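Local coordinates for L-threonine dehydrogenase (Flavobacterium frigidimaris, PDB 2YY7), which catalyses the NAD-dependent oxidation of L-threonine at its 3-hydroxyl, as a short-chain dehydrogenase-reductase related to UDP-galactose 4-epimerase, at the interface of chains A and B. Residues are numbered along the deposited sequence; one frame, centred on the assembly and turned at random. Chains: chain A/B, L-threonine dehydrogenase.

The three contacts belong to one two-fold interface, and each has a twin with the chains exchanged. Contact 1 uses helices 87-106 and 142-161 of both chains. Contact 2 sets those helices of chain A, with helix 80-85, against helix 142-161 of chain B. Their C-alpha centres lie about 16 Å apart. Residues 142, 145, 153 and 156 occur in both with the chains exchanged. Contact 3 uses loop residues, its centre about 19 Å from contact 1 and 17 Å from contact 2. The helices give a mainly apolar core, while the loops extend the pairing of what is probably the working dimer.

Contact 1: the interface of chains A and B. Residues chain A 91, 95, 99, 152-153, 156; chain B 91, 142, 145.
This is an apolar helix-to-helix interface, built mostly from aromatic rings, and it joins the two chains near their two-fold axis. A:Trp153 and B:Trp91 meet edge to face, with their six-membered rings 90° apart. The indole edge of A:Trp153 points at one face of B:Trp91. Its NE1 lies 3.5 Å from CZ3 of B:Trp91, and its CZ2 is equally near CE3. No hydrogen bond crosses this patch. A:Phe99 reaches the same face of B:Trp91 nearer the five-membered ring. Its CE2 is 3.6 Å from B:Trp91 NE1, and the two planes are tilted by 65°. B:Trp91 has CG anti to its backbone N (chi1 176°), which carries the indole away from its own helix into this aromatic group. Its tip also meets its own copy: CZ2 of A:Trp91 and CZ2 of B:Trp91 are 3.8 Å apart. The ring of A:Trp153 is held between two neighbours. A:Phe99 CE1 lies over one face, and B:Ile145 CD1 sits over the centre of the other. At the far rim, CG2 of B:Val142 touches A:Trp153 CH2 at 3.5 Å. CG1 and the terminal CD1 of B:Ile145 also pack against CB of A:Arg152. A:Met95 lays its CG over one face of A:Trp91 and supports that ring from within chain A. In the fold, these residues lie on helices 87-106 and 142-161, which present their side chains to the same helices of the partner.

Contact 2: the interface of chains A and B. Residues chain A 84, 87, 140-142, 145; chain B 153, 156, 161.
B:Tyr156 and B:Trp153 bury much of the surface here, with A:Pro87 near the B:Tyr156 hydroxyl. The phenol of B:Tyr156 enters tip to tip with the carboxylate of A:Glu84. Its OH donates a hydrogen bond to A:Glu84 OE1 at 2.6 Å. The phenol oxygen comes from above the carboxylate plane, 40° out of it, while OE1 lies in the plane of the tyrosine ring at its edge. B:Tyr156 has CG anti to its backbone N (chi1 -172°), an orientation that sends the ring across to chain A. The other carboxylate oxygen, OE2 of A:Glu84, accepts a bond from the backbone N of A:Val142 at 2.9 Å. This ties the acid to the first turn of helix 142-161, whose N-terminal end would probably favour the charged form. An alanine in place of A:Glu84 would probably leave the B:Tyr156 hydroxyl without its carboxylate mate and the A:Val142 N-H without its acceptor. A:Val142 divides its branches between the two aromatic residues. CG2 touches CZ of B:Tyr156 at 3.5 Å, and CG1 meets CH2 of B:Trp153 at 3.6 Å. A:Ile145 approaches one face of the same indole, with CD1 over its centre. The ring carbon CG of A:Pro87 lies 3.7 Å from the hydroxyl oxygen of B:Tyr161. A water joins the two chains as well, 2.8 Å from B:Tyr156 OH and 2.7 Å from the backbone O of A:Glu84.

Contact 3: the interface of chains A and B. Residues chain A 125, 136, 138; chain B 134-136.
B:Tyr134 has CG anti to its carbonyl carbon (chi1 -60°), and chi2 near -82° turns its ring edge toward chain A. A:Glu138 has CG likewise anti to the carbonyl carbon, and its chain, extended beyond CG, brings the carboxylate to that edge. In this UDP-galactose 4-epimerase-like short-chain dehydrogenase-reductase, the contact is a loop-to-loop one with an antiparallel beta bridge between A:Ile136 and B:Ile136. A:Glu138 and B:Tyr134 cross at about a right angle, their carboxylate and ring planes 80° apart. OE1 of the acid is 3.4 Å from the ring carbon CD1 of B:Tyr134, and the carboxyl carbon CD lies in the ring plane. This is contact with a ring edge and not a hydrogen bond. Within chain A, the hydroxyl OG1 of A:Thr125 donates to OE1 of A:Glu138 at 2.9 Å. The donor stands above the carboxylate plane, in a bond likely to steady the acid beside the tyrosine. The methyl CG2 of the same threonine faces B:Tyr134, 3.9 Å from its CD1. A:Ile136 lies along the backbone of the opposing loop. Its CG1 rests 3.8 Å from CA of B:Thr135. Its terminal CD1 reaches the stem of the tyrosine, 3.9 Å from B:Tyr134 CB, and also lies near the carbonyl O of that residue.

Contact 1: the interface of chains A and B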
ATOM      1  N   TRP A  91       8.643  -1.087  -9.033  1.00  9.93           N
ATOM      2  CA  TRP A  91       8.170  -0.191  -7.986  1.00 10.09           C
ATOM      3  C   TRP A  91       8.460   1.257  -8.384  1.00 11.47           C
ATOM      4  O   TRP A  91       7.590   2.125  -8.298  1.00 11.82           O
ATOM      5  CB  TRP A  91       8.850  -0.537  -6.651  1.00  9.39           C
ATOM      6  CG  TRP A  91       8.523   0.401  -5.506  1.00 10.47           C
ATOM      7  CD1 TRP A  91       9.336   1.369  -4.982  1.00  9.98           C
ATOM      8  CD2 TRP A  91       7.302   0.455  -4.754  1.00  8.67           C
ATOM      9  NE1 TRP A  91       8.697   2.021  -3.951  1.00 10.61           N
ATOM     10  CE2 TRP A  91       7.448   1.480  -3.790  1.00 10.56           C
ATOM     11  CE3 TRP A  91       6.099  -0.262  -4.800  1.00  9.37           C
ATOM     12  CZ2 TRP A  91       6.433   1.807  -2.879  1.00  8.49           C
ATOM     13  CZ3 TRP A  91       5.087   0.064  -3.892  1.00  9.18           C
ATOM     14  CH2 TRP A  91       5.264   1.089  -2.948  1.00  9.32           C
ATOM     15  N   MET A  95       5.153   3.553  -9.335  1.00  8.45           N
ATOM     16  CA  MET A  95       4.829   4.575  -8.344  1.00  8.96           C
ATOM     17  C   MET A  95       5.175   6.001  -8.752  1.00  9.44           C
ATOM     18  O   MET A  95       4.335   6.901  -8.660  1.00  9.96           O
ATOM     19  CB  MET A  95       5.523   4.279  -7.003  1.00  9.16           C
ATOM     20  CG  MET A  95       5.038   3.023  -6.284  1.00  6.82           C
ATOM     21  SD  MET A  95       3.234   2.928  -6.136  1.00 10.57           S
ATOM     22  CE  MET A  95       2.859   4.348  -5.081  1.00  6.47           C
ATOM     23  N   PHE A  99       3.029   9.489  -9.370  1.00  8.20           N
ATOM     24  CA  PHE A  99       3.246  10.701  -8.583  1.00  9.08           C
ATOM     25  C   PHE A  99       3.414  11.918  -9.495  1.00  8.64           C
ATOM     26  O   PHE A  99       2.896  12.999  -9.198  1.00  8.99           O
ATOM     27  CB  PHE A  99       4.476  10.562  -7.674  1.00  9.57           C
ATOM     28  CG  PHE A  99       4.240   9.720  -6.446  1.00  9.24           C
ATOM     29  CD1 PHE A  99       3.180  10.000  -5.583  1.00 12.26           C
ATOM     30  CD2 PHE A  99       5.082   8.651  -6.144  1.00 11.89           C
ATOM     31  CE1 PHE A  99       2.961   9.228  -4.438  1.00 10.55           C
ATOM     32  CE2 PHE A  99       4.873   7.874  -5.003  1.00  8.25           C
ATOM     33  CZ  PHE A  99       3.809   8.163  -4.149  1.00 10.11           C
ATOM     34  N   ARG A 152      -4.363   4.096  -2.979  1.00  8.09           N
ATOM     35  CA  ARG A 152      -4.360   4.896  -1.757  1.00  8.13           C
ATOM     36  C   ARG A 152      -3.968   6.344  -2.058  1.00  8.73           C
ATOM     37  O   ARG A 152      -4.583   7.284  -1.543  1.00  8.25           O
ATOM     38  CB  ARG A 152      -3.388   4.305  -0.730  1.00  7.43           C
ATOM     39  CG  ARG A 152      -3.723   2.890  -0.229  1.00  8.59           C
ATOM     40  CD  ARG A 152      -4.972   2.853   0.659  1.00  9.23           C
ATOM     41  NE  ARG A 152      -6.199   2.746  -0.125  1.00 10.27           N
ATOM     42  CZ  ARG A 152      -7.213   3.601  -0.063  1.00 11.53           C
ATOM     43  NH1 ARG A 152      -7.153   4.643   0.755  1.00 11.51           N
ATOM     44  NH2 ARG A 152      -8.289   3.411  -0.820  1.00 11.20           N
ATOM     45  N   TRP A 153      -2.943   6.528  -2.888  1.00  8.27           N
ATOM     46  CA  TRP A 153      -2.494   7.871  -3.232  1.00  8.90           C
ATOM     47  C   TRP A 153      -3.481   8.617  -4.130  1.00  9.61           C
ATOM     48  O   TRP A 153      -3.642   9.830  -3.995  1.00  8.91           O
ATOM     49  CB  TRP A 153      -1.101   7.825  -3.874  1.00  8.74           C
ATOM     50  CG  TRP A 153       0.002   7.733  -2.854  1.00 10.61           C
ATOM     51  CD1 TRP A 153       0.843   6.671  -2.634  1.00 10.47           C
ATOM     52  CD2 TRP A 153       0.377   8.742  -1.906  1.00 11.79           C
ATOM     53  NE1 TRP A 153       1.718   6.964  -1.608  1.00  8.61           N
ATOM     54  CE2 TRP A 153       1.454   8.225  -1.144  1.00  9.52           C
ATOM     55  CE3 TRP A 153      -0.092  10.034  -1.627  1.00  9.88           C
ATOM     56  CZ2 TRP A 153       2.070   8.959  -0.120  1.00 10.90           C
ATOM     57  CZ3 TRP A 153       0.521  10.765  -0.607  1.00 11.47           C
ATOM     58  CH2 TRP A 153       1.593  10.222   0.133  1.00 12.08           C
ATOM     59  N   TYR A 156      -6.024   9.872  -1.871  1.00 10.86           N
ATOM     60  CA  TYR A 156      -5.455  10.940  -1.059  1.00 10.04           C
ATOM     61  C   TYR A 156      -5.459  12.241  -1.861  1.00 10.49           C
ATOM     62  O   TYR A 156      -5.960  13.262  -1.393  1.00  9.90           O
ATOM     63  CB  TYR A 156      -4.016  10.613  -0.652  1.00 10.20           C
ATOM     64  CG  TYR A 156      -3.449  11.592   0.355  1.00 11.60           C
ATOM     65  CD1 TYR A 156      -3.676  11.424   1.722  1.00  9.60           C
ATOM     66  CD2 TYR A 156      -2.718  12.709  -0.060  1.00 12.85           C
ATOM     67  CE1 TYR A 156      -3.189  12.340   2.653  1.00 10.94           C
ATOM     68  CE2 TYR A 156      -2.229  13.636   0.870  1.00 10.61           C
ATOM     69  CZ  TYR A 156      -2.469  13.439   2.223  1.00 10.89           C
ATOM     70  OH  TYR A 156      -1.988  14.335   3.152  1.00 12.05           O
TER
ATOM     71  N   TRP B  91       6.693  10.155   3.132  1.00 10.92           N
ATOM     72  CA  TRP B  91       6.700   8.995   2.247  1.00 11.41           C
ATOM     73  C   TRP B  91       8.135   8.543   1.971  1.00 11.73           C
ATOM     74  O   TRP B  91       8.451   7.352   2.024  1.00 11.70           O
ATOM     75  CB  TRP B  91       5.989   9.345   0.933  1.00 11.82           C
ATOM     76  CG  TRP B  91       6.026   8.259  -0.100  1.00 10.96           C
ATOM     77  CD1 TRP B  91       6.758   8.252  -1.254  1.00 10.77           C
ATOM     78  CD2 TRP B  91       5.297   7.027  -0.077  1.00 10.76           C
ATOM     79  NE1 TRP B  91       6.526   7.091  -1.953  1.00 11.84           N
ATOM     80  CE2 TRP B  91       5.632   6.321  -1.253  1.00 11.97           C
ATOM     81  CE3 TRP B  91       4.390   6.448   0.825  1.00 10.40           C
ATOM     82  CZ2 TRP B  91       5.094   5.061  -1.554  1.00  9.90           C
ATOM     83  CZ3 TRP B  91       3.855   5.194   0.526  1.00  9.90           C
ATOM     84  CH2 TRP B  91       4.211   4.517  -0.655  1.00 12.11           C
ATOM     85  N   VAL B 142      -1.120   9.915   4.828  1.00 11.10           N
ATOM     86  CA  VAL B 142       0.147   9.568   4.186  1.00 11.63           C
ATOM     87  C   VAL B 142       0.880   8.543   5.058  1.00 11.52           C
ATOM     88  O   VAL B 142       1.459   7.577   4.555  1.00  9.77           O
ATOM     89  CB  VAL B 142       1.024  10.839   3.978  1.00 12.10           C
ATOM     90  CG1 VAL B 142       1.066  11.657   5.250  1.00 15.71           C
ATOM     91  CG2 VAL B 142       2.435  10.455   3.560  1.00 11.28           C
ATOM     92  N   ILE B 145      -0.673   5.121   4.719  1.00  9.26           N
ATOM     93  CA  ILE B 145      -0.317   4.536   3.433  1.00  8.85           C
ATOM     94  C   ILE B 145       1.102   3.961   3.489  1.00  8.85           C
ATOM     95  O   ILE B 145       1.353   2.853   2.999  1.00  9.20           O
ATOM     96  CB  ILE B 145      -0.395   5.586   2.300  1.00  8.54           C
ATOM     97  CG1 ILE B 145      -1.828   6.128   2.197  1.00  7.61           C
ATOM     98  CG2 ILE B 145       0.045   4.955   0.976  1.00  8.37           C
ATOM     99  CD1 ILE B 145      -1.996   7.263   1.192  1.00 10.30           C
TER

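Contact 2: the interface of chains A and B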
ATOM      1  N   GLU A  84       7.860  -9.161 -11.250  1.00 12.98           N
ATOM      2  CA  GLU A  84       8.535 -10.090 -10.344  1.00 13.32           C
ATOM      3  C   GLU A  84       9.985 -10.306 -10.753  1.00 14.21           C
ATOM      4  O   GLU A  84      10.826 -10.640  -9.921  1.00 13.78           O
ATOM      5  CB  GLU A  84       7.816 -11.444 -10.311  1.00 13.60           C
ATOM      6  CG  GLU A  84       6.507 -11.436  -9.536  1.00 12.17           C
ATOM      7  CD  GLU A  84       6.683 -11.010  -8.085  1.00  9.48           C
ATOM      8  OE1 GLU A  84       7.367 -11.722  -7.321  1.00 10.47           O
ATOM      9  OE2 GLU A  84       6.134  -9.959  -7.708  1.00 11.21           O
ATOM     10  N   PRO A  87      11.690  -6.268  -9.349  1.00 16.16           N
ATOM     11  CA  PRO A  87      10.941  -5.576  -8.296  1.00 15.92           C
ATOM     12  C   PRO A  87      11.292  -4.102  -8.129  1.00 15.23           C
ATOM     13  O   PRO A  87      10.409  -3.247  -8.068  1.00 14.73           O
ATOM     14  CB  PRO A  87      11.280  -6.385  -7.040  1.00 16.26           C
ATOM     15  CG  PRO A  87      11.544  -7.753  -7.574  1.00 16.23           C
ATOM     16  CD  PRO A  87      12.375  -7.451  -8.797  1.00 16.03           C
ATOM     17  N   SER A 140       0.477 -10.131  -2.806  1.00 10.27           N
ATOM     18  CA  SER A 140       1.734 -10.831  -2.585  1.00 10.61           C
ATOM     19  C   SER A 140       2.769 -10.592  -3.690  1.00 10.34           C
ATOM     20  O   SER A 140       3.854 -11.166  -3.654  1.00  9.18           O
ATOM     21  CB  SER A 140       1.467 -12.329  -2.438  1.00 10.51           C
ATOM     22  OG  SER A 140       0.757 -12.819  -3.558  1.00 14.50           O
ATOM     23  N   THR A 141       2.435  -9.752  -4.671  1.00  9.51           N
ATOM     24  CA  THR A 141       3.368  -9.443  -5.760  1.00  9.35           C
ATOM     25  C   THR A 141       3.781  -7.975  -5.724  1.00  9.03           C
ATOM     26  O   THR A 141       3.055  -7.137  -5.189  1.00  9.06           O
ATOM     27  CB  THR A 141       2.744  -9.708  -7.145  1.00  7.84           C
ATOM     28  OG1 THR A 141       1.662  -8.792  -7.374  1.00 10.45           O
ATOM     29  CG2 THR A 141       2.221 -11.132  -7.223  1.00  7.99           C
ATOM     30  N   VAL A 142       4.948  -7.670  -6.285  1.00  8.93           N
ATOM     31  CA  VAL A 142       5.441  -6.293  -6.349  1.00  9.97           C
ATOM     32  C   VAL A 142       4.393  -5.449  -7.069  1.00  9.83           C
ATOM     33  O   VAL A 142       4.064  -4.341  -6.644  1.00  8.46           O
ATOM     34  CB  VAL A 142       6.770  -6.197  -7.162  1.00  9.88           C
ATOM     35  CG1 VAL A 142       7.175  -4.737  -7.344  1.00 14.68           C
ATOM     36  CG2 VAL A 142       7.876  -6.963  -6.456  1.00  9.94           C
ATOM     37  N   ILE A 145       1.306  -4.654  -4.991  1.00  9.60           N
ATOM     38  CA  ILE A 145       1.651  -3.688  -3.952  1.00  9.58           C
ATOM     39  C   ILE A 145       1.673  -2.280  -4.540  1.00  8.96           C
ATOM     40  O   ILE A 145       1.189  -1.327  -3.911  1.00  8.48           O
ATOM     41  CB  ILE A 145       3.033  -4.010  -3.327  1.00 10.02           C
ATOM     42  CG1 ILE A 145       2.996  -5.410  -2.696  1.00  9.44           C
ATOM     43  CG2 ILE A 145       3.396  -2.955  -2.272  1.00  8.64           C
ATOM     44  CD1 ILE A 145       4.332  -5.878  -2.153  1.00 10.24           C
TER
ATOM     45  N   TRP B 153       5.642  -4.926   1.842  1.00  7.89           N
ATOM     46  CA  TRP B 153       7.023  -5.210   1.479  1.00  8.48           C
ATOM     47  C   TRP B 153       7.719  -6.119   2.489  1.00  8.96           C
ATOM     48  O   TRP B 153       8.548  -6.942   2.108  1.00  8.33           O
ATOM     49  CB  TRP B 153       7.805  -3.907   1.286  1.00  9.22           C
ATOM     50  CG  TRP B 153       7.580  -3.302  -0.077  1.00  9.73           C
ATOM     51  CD1 TRP B 153       6.907  -2.150  -0.368  1.00 10.46           C
ATOM     52  CD2 TRP B 153       8.016  -3.840  -1.332  1.00 11.11           C
ATOM     53  NE1 TRP B 153       6.897  -1.937  -1.729  1.00 10.10           N
ATOM     54  CE2 TRP B 153       7.570  -2.959  -2.343  1.00  9.37           C
ATOM     55  CE3 TRP B 153       8.742  -4.983  -1.701  1.00  9.36           C
ATOM     56  CZ2 TRP B 153       7.826  -3.183  -3.702  1.00 11.63           C
ATOM     57  CZ3 TRP B 153       8.998  -5.207  -3.056  1.00 11.79           C
ATOM     58  CH2 TRP B 153       8.539  -4.310  -4.038  1.00 12.39           C
ATOM     59  N   TYR B 156       6.611  -9.464   1.603  1.00 10.92           N
ATOM     60  CA  TYR B 156       7.241  -9.850   0.342  1.00 10.10           C
ATOM     61  C   TYR B 156       8.679 -10.309   0.579  1.00  9.69           C
ATOM     62  O   TYR B 156       9.062 -11.398   0.159  1.00  8.75           O
ATOM     63  CB  TYR B 156       7.259  -8.678  -0.645  1.00 10.07           C
ATOM     64  CG  TYR B 156       7.722  -9.072  -2.030  1.00 10.96           C
ATOM     65  CD1 TYR B 156       6.820  -9.581  -2.968  1.00  9.90           C
ATOM     66  CD2 TYR B 156       9.065  -8.970  -2.396  1.00 10.48           C
ATOM     67  CE1 TYR B 156       7.241  -9.980  -4.236  1.00 11.91           C
ATOM     68  CE2 TYR B 156       9.498  -9.370  -3.666  1.00 11.65           C
ATOM     69  CZ  TYR B 156       8.577  -9.873  -4.576  1.00 12.01           C
ATOM     70  OH  TYR B 156       8.988 -10.274  -5.827  1.00 10.81           O
ATOM     71  N   TYR B 161      12.467 -13.543  -0.274  1.00 14.71           N
ATOM     72  CA  TYR B 161      13.883 -13.584   0.057  1.00 14.98           C
ATOM     73  C   TYR B 161      14.213 -14.259   1.384  1.00 15.24           C
ATOM     74  O   TYR B 161      15.378 -14.322   1.771  1.00 14.93           O
ATOM     75  CB  TYR B 161      14.454 -12.168   0.037  1.00 15.37           C
ATOM     76  CG  TYR B 161      14.169 -11.449  -1.249  1.00 15.58           C
ATOM     77  CD1 TYR B 161      14.572 -11.984  -2.471  1.00 17.58           C
ATOM     78  CD2 TYR B 161      13.492 -10.234  -1.252  1.00 15.72           C
ATOM     79  CE1 TYR B 161      14.306 -11.325  -3.664  1.00 18.15           C
ATOM     80  CE2 TYR B 161      13.223  -9.569  -2.436  1.00 17.21           C
ATOM     81  CZ  TYR B 161      13.631 -10.118  -3.637  1.00 17.46           C
ATOM     82  OH  TYR B 161      13.359  -9.455  -4.809  1.00 17.86           O
TER
HETATM   83  O   HOH W   1      11.075 -11.362  -7.304  1.00 15.82           O

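Contact 3: the interface of chains A and B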
ATOM      1  N   THR A 125      -5.744 -13.785   1.052  1.00 13.36           N
ATOM      2  CA  THR A 125      -6.777 -13.665   2.071  1.00 13.82           C
ATOM      3  C   THR A 125      -8.051 -12.979   1.579  1.00 13.79           C
ATOM      4  O   THR A 125      -8.991 -12.771   2.350  1.00 13.42           O
ATOM      5  CB  THR A 125      -6.225 -12.899   3.293  1.00 13.78           C
ATOM      6  OG1 THR A 125      -5.557 -11.709   2.852  1.00 14.66           O
ATOM      7  CG2 THR A 125      -5.230 -13.766   4.064  1.00 15.22           C
ATOM      8  N   ILE A 136     -10.711  -7.419   1.994  1.00 11.65           N
ATOM      9  CA  ILE A 136      -9.338  -7.631   2.431  1.00 12.23           C
ATOM     10  C   ILE A 136      -8.419  -7.550   1.211  1.00 12.23           C
ATOM     11  O   ILE A 136      -8.737  -8.102   0.159  1.00 11.18           O
ATOM     12  CB  ILE A 136      -9.189  -9.020   3.095  1.00 11.33           C
ATOM     13  CG1 ILE A 136     -10.003  -9.056   4.389  1.00 13.73           C
ATOM     14  CG2 ILE A 136      -7.725  -9.329   3.355  1.00 12.19           C
ATOM     15  CD1 ILE A 136     -10.088 -10.432   5.029  1.00 15.75           C
ATOM     16  N   GLU A 138      -4.263  -7.958   0.503  1.00 11.73           N
ATOM     17  CA  GLU A 138      -2.872  -8.147   0.904  1.00  9.98           C
ATOM     18  C   GLU A 138      -2.103  -8.731  -0.269  1.00  9.16           C
ATOM     19  O   GLU A 138      -1.707  -9.894  -0.244  1.00  8.91           O
ATOM     20  CB  GLU A 138      -2.783  -9.089   2.111  1.00 11.21           C
ATOM     21  CG  GLU A 138      -3.550  -8.603   3.336  1.00 14.52           C
ATOM     22  CD  GLU A 138      -3.292  -9.451   4.565  1.00 19.22           C
ATOM     23  OE1 GLU A 138      -3.389 -10.693   4.475  1.00 22.75           O
ATOM     24  OE2 GLU A 138      -3.003  -8.874   5.629  1.00 19.84           O
TER
ATOM     25  N   TYR B 134      -7.180  -9.640   9.934  1.00 14.05           N
ATOM     26  CA  TYR B 134      -7.397  -9.552   8.490  1.00 13.87           C
ATOM     27  C   TYR B 134      -8.704  -8.800   8.271  1.00 14.63           C
ATOM     28  O   TYR B 134      -9.776  -9.292   8.629  1.00 14.90           O
ATOM     29  CB  TYR B 134      -7.488 -10.962   7.905  1.00 13.80           C
ATOM     30  CG  TYR B 134      -6.238 -11.789   8.129  1.00 14.36           C
ATOM     31  CD1 TYR B 134      -5.135 -11.661   7.287  1.00 15.34           C
ATOM     32  CD2 TYR B 134      -6.155 -12.690   9.192  1.00 12.90           C
ATOM     33  CE1 TYR B 134      -3.978 -12.412   7.494  1.00 15.00           C
ATOM     34  CE2 TYR B 134      -5.005 -13.444   9.409  1.00 13.62           C
ATOM     35  CZ  TYR B 134      -3.921 -13.301   8.556  1.00 15.69           C
ATOM     36  OH  TYR B 134      -2.783 -14.049   8.761  1.00 16.40           O
ATOM     37  N   THR B 135      -8.618  -7.613   7.683  1.00 14.37           N
ATOM     38  CA  THR B 135      -9.809  -6.799   7.465  1.00 15.26           C
ATOM     39  C   THR B 135      -9.590  -5.773   6.356  1.00 13.99           C
ATOM     40  O   THR B 135      -8.532  -5.738   5.732  1.00 14.91           O
ATOM     41  CB  THR B 135     -10.176  -6.061   8.775  1.00 15.73           C
ATOM     42  OG1 THR B 135     -11.384  -5.314   8.597  1.00 16.92           O
ATOM     43  CG2 THR B 135      -9.049  -5.108   9.174  1.00 16.93           C
ATOM     44  N   ILE B 136     -10.600  -4.948   6.107  1.00 13.78           N
ATOM     45  CA  ILE B 136     -10.504  -3.907   5.095  1.00 12.92           C
ATOM     46  C   ILE B 136      -9.519  -2.848   5.607  1.00 13.23           C
ATOM     47  O   ILE B 136      -9.572  -2.464   6.777  1.00 13.09           O
ATOM     48  CB  ILE B 136     -11.874  -3.249   4.857  1.00 12.11           C
ATOM     49  CG1 ILE B 136     -12.852  -4.285   4.302  1.00 13.28           C
ATOM     50  CG2 ILE B 136     -11.740  -2.075   3.899  1.00 12.58           C
ATOM     51  CD1 ILE B 136     -14.305  -3.831   4.346  1.00 14.81           C
TER